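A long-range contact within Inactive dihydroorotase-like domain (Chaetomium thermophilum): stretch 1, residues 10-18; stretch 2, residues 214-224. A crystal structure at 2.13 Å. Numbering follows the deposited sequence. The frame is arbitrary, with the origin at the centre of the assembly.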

# COMPACT_ATOMS: atom_id res chain seq x y z
N ILE A 10 3.26 -1.91 -8.58
CA ILE A 10 3.77 -1.29 -7.36
C ILE A 10 2.65 -1.25 -6.33
O ILE A 10 1.56 -0.75 -6.61
CB ILE A 10 4.31 0.13 -7.64
CG1 ILE A 10 5.45 0.05 -8.66
CG2 ILE A 10 4.78 0.79 -6.34
CD1 ILE A 10 6.00 1.41 -9.09
N ASN A 11 2.93 -1.78 -5.15
CA ASN A 11 2.04 -1.67 -3.99
C ASN A 11 2.74 -0.80 -2.96
O ASN A 11 3.74 -1.22 -2.36
CB ASN A 11 1.69 -3.03 -3.41
CG ASN A 11 0.88 -2.92 -2.13
OD1 ASN A 11 0.16 -1.95 -1.92
ND2 ASN A 11 1.01 -3.92 -1.26
N ILE A 12 2.22 0.41 -2.74
CA ILE A 12 2.86 1.35 -1.82
C ILE A 12 2.54 1.09 -0.35
O ILE A 12 2.94 1.88 0.50
CB ILE A 12 2.49 2.80 -2.14
CG1 ILE A 12 0.97 2.99 -2.07
CG2 ILE A 12 3.00 3.18 -3.50
CD1 ILE A 12 0.54 4.42 -1.86
N ALA A 13 1.82 0.02 -0.04
CA ALA A 13 1.48 -0.29 1.36
C ALA A 13 1.32 -1.81 1.46
O ALA A 13 0.23 -2.34 1.28
CB ALA A 13 0.22 0.44 1.81
N ALA A 14 2.43 -2.49 1.74
CA ALA A 14 2.43 -3.92 1.97
C ALA A 14 2.59 -4.16 3.47
O ALA A 14 3.60 -3.78 4.06
CB ALA A 14 3.55 -4.61 1.19
N PHE A 15 1.59 -4.79 4.07
CA PHE A 15 1.59 -5.02 5.51
C PHE A 15 2.39 -6.28 5.84
O PHE A 15 2.19 -7.33 5.23
CB PHE A 15 0.16 -5.14 6.02
CG PHE A 15 0.06 -5.25 7.52
CD1 PHE A 15 0.36 -4.16 8.33
CD2 PHE A 15 -0.35 -6.43 8.11
CE1 PHE A 15 0.26 -4.26 9.71
CE2 PHE A 15 -0.45 -6.53 9.48
CZ PHE A 15 -0.15 -5.45 10.28
N VAL A 16 3.28 -6.16 6.82
CA VAL A 16 4.14 -7.27 7.22
C VAL A 16 3.99 -7.46 8.73
O VAL A 16 4.62 -6.73 9.51
CB VAL A 16 5.61 -7.02 6.82
CG1 VAL A 16 6.49 -8.20 7.25
CG2 VAL A 16 5.71 -6.79 5.32
N PRO A 17 3.18 -8.42 9.18
CA PRO A 17 2.97 -8.60 10.63
C PRO A 17 4.26 -8.69 11.44
O PRO A 17 4.41 -7.94 12.41
CB PRO A 17 2.17 -9.91 10.69
CG PRO A 17 1.39 -9.92 9.42
CD PRO A 17 2.26 -9.26 8.38
N GLY A 18 5.18 -9.58 11.08
CA GLY A 18 6.40 -9.75 11.83
C GLY A 18 7.56 -8.95 11.27
O GLY A 18 8.70 -9.41 11.27
N ASP A 214 -5.13 9.00 -6.77
CA ASP A 214 -3.92 8.84 -7.57
C ASP A 214 -3.40 7.41 -7.59
O ASP A 214 -2.82 6.98 -8.59
CB ASP A 214 -2.83 9.78 -7.05
CG ASP A 214 -3.26 11.24 -7.05
OD1 ASP A 214 -3.38 11.83 -8.15
OD2 ASP A 214 -3.51 11.78 -5.96
N VAL A 215 -3.62 6.66 -6.51
CA VAL A 215 -2.97 5.37 -6.31
C VAL A 215 -3.94 4.38 -5.68
O VAL A 215 -4.78 4.74 -4.86
CB VAL A 215 -1.72 5.52 -5.41
CG1 VAL A 215 -1.09 4.16 -5.10
CG2 VAL A 215 -0.70 6.44 -6.05
N PHE A 216 -3.81 3.11 -6.08
CA PHE A 216 -4.41 2.00 -5.36
C PHE A 216 -3.35 1.32 -4.52
O PHE A 216 -2.21 1.12 -4.97
CB PHE A 216 -5.02 0.98 -6.32
CG PHE A 216 -6.31 1.41 -6.97
CD1 PHE A 216 -7.28 2.10 -6.26
CD2 PHE A 216 -6.55 1.12 -8.30
CE1 PHE A 216 -8.46 2.48 -6.86
CE2 PHE A 216 -7.73 1.50 -8.91
CZ PHE A 216 -8.68 2.18 -8.19
N SER A 217 -3.71 0.96 -3.29
CA SER A 217 -2.83 0.19 -2.43
C SER A 217 -3.58 -1.04 -1.94
O SER A 217 -4.81 -1.13 -2.04
CB SER A 217 -2.32 1.01 -1.23
OG SER A 217 -3.38 1.28 -0.33
N ILE A 218 -2.83 -2.00 -1.42
CA ILE A 218 -3.43 -3.13 -0.72
C ILE A 218 -3.68 -2.78 0.74
O ILE A 218 -4.80 -2.91 1.23
CB ILE A 218 -2.53 -4.37 -0.88
CG1 ILE A 218 -2.40 -4.69 -2.37
CG2 ILE A 218 -3.09 -5.54 -0.07
CD1 ILE A 218 -1.81 -6.03 -2.67
N GLY A 219 -2.64 -2.32 1.43
CA GLY A 219 -2.80 -1.76 2.76
C GLY A 219 -2.89 -2.82 3.84
O GLY A 219 -2.69 -4.01 3.62
N SER A 220 -3.19 -2.34 5.05
CA SER A 220 -3.43 -3.22 6.18
C SER A 220 -4.90 -3.58 6.32
O SER A 220 -5.25 -4.37 7.20
CB SER A 220 -2.94 -2.56 7.48
OG SER A 220 -3.62 -1.35 7.73
N LEU A 221 -5.76 -3.03 5.46
CA LEU A 221 -7.19 -3.33 5.55
C LEU A 221 -7.49 -4.81 5.39
O LEU A 221 -8.32 -5.33 6.17
CB LEU A 221 -7.95 -2.50 4.51
CG LEU A 221 -9.45 -2.77 4.39
CD1 LEU A 221 -10.16 -2.63 5.74
CD2 LEU A 221 -10.08 -1.83 3.37
N PRO A 222 -6.91 -5.54 4.44
CA PRO A 222 -7.17 -6.99 4.39
C PRO A 222 -6.82 -7.69 5.68
O PRO A 222 -7.58 -8.54 6.16
CB PRO A 222 -6.29 -7.46 3.22
CG PRO A 222 -6.07 -6.25 2.39
CD PRO A 222 -6.02 -5.10 3.35
N TYR A 223 -5.67 -7.35 6.27
CA TYR A 223 -5.27 -7.98 7.52
C TYR A 223 -6.18 -7.56 8.66
O TYR A 223 -6.61 -8.39 9.47
CB TYR A 223 -3.82 -7.63 7.84
CG TYR A 223 -3.33 -8.32 9.10
CD1 TYR A 223 -2.73 -9.57 9.03
CD2 TYR A 223 -3.48 -7.74 10.35
CE1 TYR A 223 -2.29 -10.22 10.17
CE2 TYR A 223 -3.04 -8.37 11.50
CZ TYR A 223 -2.45 -9.61 11.40
OH TYR A 223 -2.01 -10.27 12.52
N GLN A 224 -6.49 -6.26 8.75
CA GLN A 224 -7.38 -5.79 9.81
C GLN A 224 -8.73 -6.48 9.75
O GLN A 224 -9.30 -6.84 10.78
CB GLN A 224 -7.54 -4.27 9.71
CG GLN A 224 -8.55 -3.69 10.69
CD GLN A 224 -8.52 -2.18 10.70
OE1 GLN A 224 -8.02 -1.54 9.78
NE2 GLN A 224 -9.07 -1.59 11.76
O HOH W 1 0.42 0.99 -5.02
O HOH W 2 -0.86 -5.43 2.52

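When two chain segments run side by side without forming a regular ladder, side chains and water often supply the links that a sheet would have provided. The contact between residues 10-18 and 214-224 of this dihydroorotase-like domain, whose touching residues are at least 203 positions apart in sequence, illustrates the principle and buries 487 Å², both sides summed.

Direct polar contact rests on two hydrogen bonds donated by consecutive amides. Ile218 N reaches Asn11 OD1 at 3.0 Å with an almost straight geometry, and Gly219 N reaches Ala13 O at 2.9 Å. Asn11 leaves its backbone sideways, but its t rotamer carries the amide group nearer the second stretch. The same OD1 also accepts from Ala13 N, at 3.2 Å, while Asn11 ND2 makes a weak bond to Ala13 O at 3.1 Å. A side-chain amide suits this buried site because it can both accept and donate. Gly219 has a phi of 81°, a conformation that by itself favours glycine.

Two waters complete the polar network. One donates to Ile10 O and Phe216 O, its oxygen 2.6 Å from each, and accepts from Ile12 N at 3.0 Å; the other joins Phe15 N, 3.0 Å from the water oxygen, to Gly219 O, at 2.6 Å.

Van der Waals contacts, mostly between apolar groups, supplement the polar links. Ile12 CD1 meets Val215 CG1 at 3.6 Å; both side chains are buried and leave no polar group unpaired. The small Ala13 side chain points toward the second stretch, its CB 4.0 Å from Ser217 CB. Phe15, the residue most covered by the other stretch though partly exposed, offers a broad apolar ring to Tyr223. Both in t rotamers, they form an oblique aromatic pair with planes at 45°; Phe15 CE2 lies over one face of the tyrosine ring, 3.4 Å from Tyr223 CD2. Pro17 extends this patch, with its CG 3.8 Å from Tyr223 CE1.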